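Local atomic coordinates of response regulator FixJ (Bradyrhizobium japonicum, PDB entry 5XT2), a protein that switches on transcription of the nitrogen-fixation regulators nifA and fixK once it has been activated by FixL. Residues G60-D65 and S85-L90. Numbering follows the deposited sequence.
With MG (magnesium ion), chain F.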
ATOM      1  N   GLY A  60       2.177  -9.486  -1.430  1.00 34.32           N
ATOM      2  CA  GLY A  60       3.321 -10.378  -1.380  1.00 32.92           C
ATOM      3  C   GLY A  60       4.545  -9.533  -1.124  1.00 32.59           C
ATOM      4  O   GLY A  60       4.490  -8.301  -1.154  1.00 31.87           O
ATOM      5  N   CYS A  61       5.656 -10.211  -0.861  1.00 36.99           N
ATOM      6  CA  CYS A  61       6.938  -9.574  -0.573  1.00 27.23           C
ATOM      7  C   CYS A  61       7.794  -9.624  -1.831  1.00 25.94           C
ATOM      8  O   CYS A  61       7.870 -10.665  -2.467  1.00 26.37           O
ATOM      9  CB  CYS A  61       7.620 -10.309   0.579  1.00 27.05           C
ATOM     10  SG  CYS A  61       9.265  -9.739   0.977  1.00 25.26           S
ATOM     11  N   VAL A  62       8.395  -8.508  -2.202  1.00 24.67           N
ATOM     12  CA  VAL A  62       9.255  -8.421  -3.378  1.00 23.59           C
ATOM     13  C   VAL A  62      10.695  -8.656  -2.956  1.00 22.06           C
ATOM     14  O   VAL A  62      11.125  -8.091  -1.944  1.00 21.49           O
ATOM     15  CB  VAL A  62       9.123  -7.058  -4.070  1.00 23.41           C
ATOM     16  CG1 VAL A  62      10.166  -6.957  -5.140  1.00 22.36           C
ATOM     17  CG2 VAL A  62       7.763  -6.906  -4.681  1.00 25.15           C
ATOM     18  N   VAL A  63      11.442  -9.478  -3.732  1.00 21.63           N
ATOM     19  CA  VAL A  63      12.862  -9.772  -3.500  1.00 20.40           C
ATOM     20  C   VAL A  63      13.611  -9.453  -4.799  1.00 19.68           C
ATOM     21  O   VAL A  63      13.500 -10.208  -5.776  1.00 20.29           O
ATOM     22  CB  VAL A  63      13.081 -11.235  -3.082  1.00 21.00           C
ATOM     23  CG1 VAL A  63      14.515 -11.493  -2.827  1.00 19.99           C
ATOM     24  CG2 VAL A  63      12.377 -11.540  -1.815  1.00 21.97           C
ATOM     25  N   SER A  64      14.341  -8.331  -4.851  1.00 18.69           N
ATOM     26  CA  SER A  64      14.822  -7.853  -6.146  1.00 18.43           C
ATOM     27  C   SER A  64      16.338  -7.727  -6.194  1.00 23.60           C
ATOM     28  O   SER A  64      16.979  -7.357  -5.213  1.00 19.45           O
ATOM     29  CB  SER A  64      14.223  -6.487  -6.523  1.00 18.76           C
ATOM     30  OG  SER A  64      14.527  -6.087  -7.855  1.00 18.96           O
ATOM     31  N   ASP A  65      16.904  -7.989  -7.371  1.00 20.23           N
ATOM     32  CA  ASP A  65      18.318  -7.727  -7.610  1.00 16.63           C
ATOM     33  C   ASP A  65      18.563  -6.223  -7.548  1.00 16.31           C
ATOM     34  O   ASP A  65      17.892  -5.458  -8.233  1.00 18.72           O
ATOM     35  CB  ASP A  65      18.684  -8.348  -8.969  1.00 17.15           C
ATOM     36  CG  ASP A  65      19.955  -7.804  -9.613  1.00 16.79           C
ATOM     37  OD1 ASP A  65      20.810  -7.137  -8.957  1.00 16.07           O
ATOM     38  OD2 ASP A  65      20.132  -8.125 -10.824  1.00 17.48           O
ATOM     39  N   SER A  85       2.233   1.012  -3.628  1.00 37.48           N
ATOM     40  CA  SER A  85       2.140  -0.382  -3.241  1.00 38.99           C
ATOM     41  C   SER A  85       2.500  -0.539  -1.761  1.00 37.92           C
ATOM     42  O   SER A  85       3.388   0.168  -1.277  1.00 37.17           O
ATOM     43  CB  SER A  85       3.070  -1.222  -4.091  1.00 41.12           C
ATOM     44  OG  SER A  85       3.093  -2.536  -3.581  1.00 49.49           O
ATOM     45  N   PRO A  86       1.800  -1.395  -1.023  1.00 36.84           N
ATOM     46  CA  PRO A  86       2.231  -1.727   0.358  1.00 33.50           C
ATOM     47  C   PRO A  86       3.079  -2.985   0.431  1.00 31.89           C
ATOM     48  O   PRO A  86       3.292  -3.475   1.553  1.00 37.25           O
ATOM     49  CB  PRO A  86       0.886  -1.938   1.070  1.00 35.89           C
ATOM     50  CG  PRO A  86      -0.077  -2.376   0.027  1.00 37.30           C
ATOM     51  CD  PRO A  86       0.549  -2.092  -1.349  1.00 36.09           C
ATOM     52  N   PHE A  87       3.529  -3.516  -0.725  1.00 30.91           N
ATOM     53  CA  PHE A  87       4.402  -4.696  -0.767  1.00 29.52           C
ATOM     54  C   PHE A  87       5.737  -4.370  -0.104  1.00 29.12           C
ATOM     55  O   PHE A  87       6.381  -3.370  -0.472  1.00 30.85           O
ATOM     56  CB  PHE A  87       4.683  -5.150  -2.210  1.00 29.01           C
ATOM     57  CG  PHE A  87       3.458  -5.616  -3.001  1.00 33.38           C
ATOM     58  CD1 PHE A  87       2.170  -5.594  -2.458  1.00 35.54           C
ATOM     59  CD2 PHE A  87       3.612  -6.080  -4.308  1.00 30.95           C
ATOM     60  CE1 PHE A  87       1.069  -6.041  -3.222  1.00 38.68           C
ATOM     61  CE2 PHE A  87       2.540  -6.515  -5.050  1.00 32.97           C
ATOM     62  CZ  PHE A  87       1.266  -6.492  -4.514  1.00 35.06           C
ATOM     63  N   PRO A  88       6.193  -5.163   0.852  1.00 27.34           N
ATOM     64  CA  PRO A  88       7.528  -4.925   1.398  1.00 25.79           C
ATOM     65  C   PRO A  88       8.558  -5.363   0.379  1.00 24.23           C
ATOM     66  O   PRO A  88       8.327  -6.273  -0.419  1.00 30.16           O
ATOM     67  CB  PRO A  88       7.569  -5.801   2.653  1.00 26.35           C
ATOM     68  CG  PRO A  88       6.620  -6.928   2.335  1.00 27.62           C
ATOM     69  CD  PRO A  88       5.595  -6.414   1.340  1.00 28.50           C
ATOM     70  N   ILE A  89       9.709  -4.709   0.397  1.00 22.92           N
ATOM     71  CA  ILE A  89      10.724  -4.912  -0.622  1.00 21.60           C
ATOM     72  C   ILE A  89      12.030  -5.211   0.073  1.00 20.53           C
ATOM     73  O   ILE A  89      12.484  -4.406   0.897  1.00 20.41           O
ATOM     74  CB  ILE A  89      10.871  -3.679  -1.529  1.00 21.39           C
ATOM     75  CG1 ILE A  89       9.546  -3.421  -2.243  1.00 22.76           C
ATOM     76  CG2 ILE A  89      12.042  -3.840  -2.504  1.00 20.17           C
ATOM     77  CD1 ILE A  89       9.494  -2.025  -2.762  1.00 28.51           C
ATOM     78  N   LEU A  90      12.623  -6.356  -0.259  1.00 20.01           N
ATOM     79  CA  LEU A  90      13.957  -6.736   0.144  1.00 19.10           C
ATOM     80  C   LEU A  90      14.889  -6.598  -1.047  1.00 18.88           C
ATOM     81  O   LEU A  90      14.533  -6.967  -2.164  1.00 18.42           O
ATOM     82  CB  LEU A  90      13.977  -8.173   0.648  1.00 19.61           C
ATOM     83  CG  LEU A  90      13.067  -8.302   1.853  1.00 24.39           C
ATOM     84  CD1 LEU A  90      13.061  -9.701   2.448  1.00 26.67           C
ATOM     85  CD2 LEU A  90      13.567  -7.334   2.876  1.00 30.35           C
TER
HETATM   86 MG    MG F 301      21.663  -8.956 -12.104  1.00 54.03          MG
HETATM   87  O   HOH W   1      22.726  -8.262 -10.367  1.00 12.59           O
HETATM   88  O   HOH W   2      22.031  -7.307 -13.347  1.00 22.75           O
HETATM   89  O   HOH W   3      21.522 -10.492 -10.727  1.00 11.89           O
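Val62 lies alongside Ile89 in two parallel strands, and its backbone is gripped from both its polar atoms: its N donates to Pro88 O (2.9 Å), while its O accepts from Leu90 N in a nearly straight bond (2.8 Å, 176° at the hydrogen). Ser64 N then reaches Leu90 O at 3.0 Å. Pro88 can give its carbonyl but has no N-H to donate, so the regular pairing starts with its O; its CD meets Gly60 O at 3.3 Å, where a donor would sit. The branched side chains of Val62 and Ile89 meet on one face, Val62 CB lying 4.1 Å from Ile89 CG1. On the other, Cys61 brings SG to 4.1 Å from Leu90 CD1; its sulfur is anti to the backbone N (chi1 175°), and CB rests against the Pro88 ring. The packing is close at the strand entrance, where the Phe87 ring has Gly60 N over one face, offset toward the rim, and Val62 CG2 at its edge, 4.2 Å from CD2. Glycine easily tolerates the very extended backbone at 60 (phi -171°). Ser85 OG accepts from Phe87 N, the bond of an ST turn, just before the strand begins. Toward the far end contact thins: Asp65 makes no contact with 85-90; its OD2 binds magnesium (2.2 Å), which also holds three waters and Asp22, as befits the acidic pocket of a receiver domain. Helix 73-82 makes the crossover of this beta-alpha-beta unit, with Met80 against Phe87 and Ile89; helix 119-151 covers Cys61 and Leu90, and strand 16-20 pairs with the other edge of 61-65.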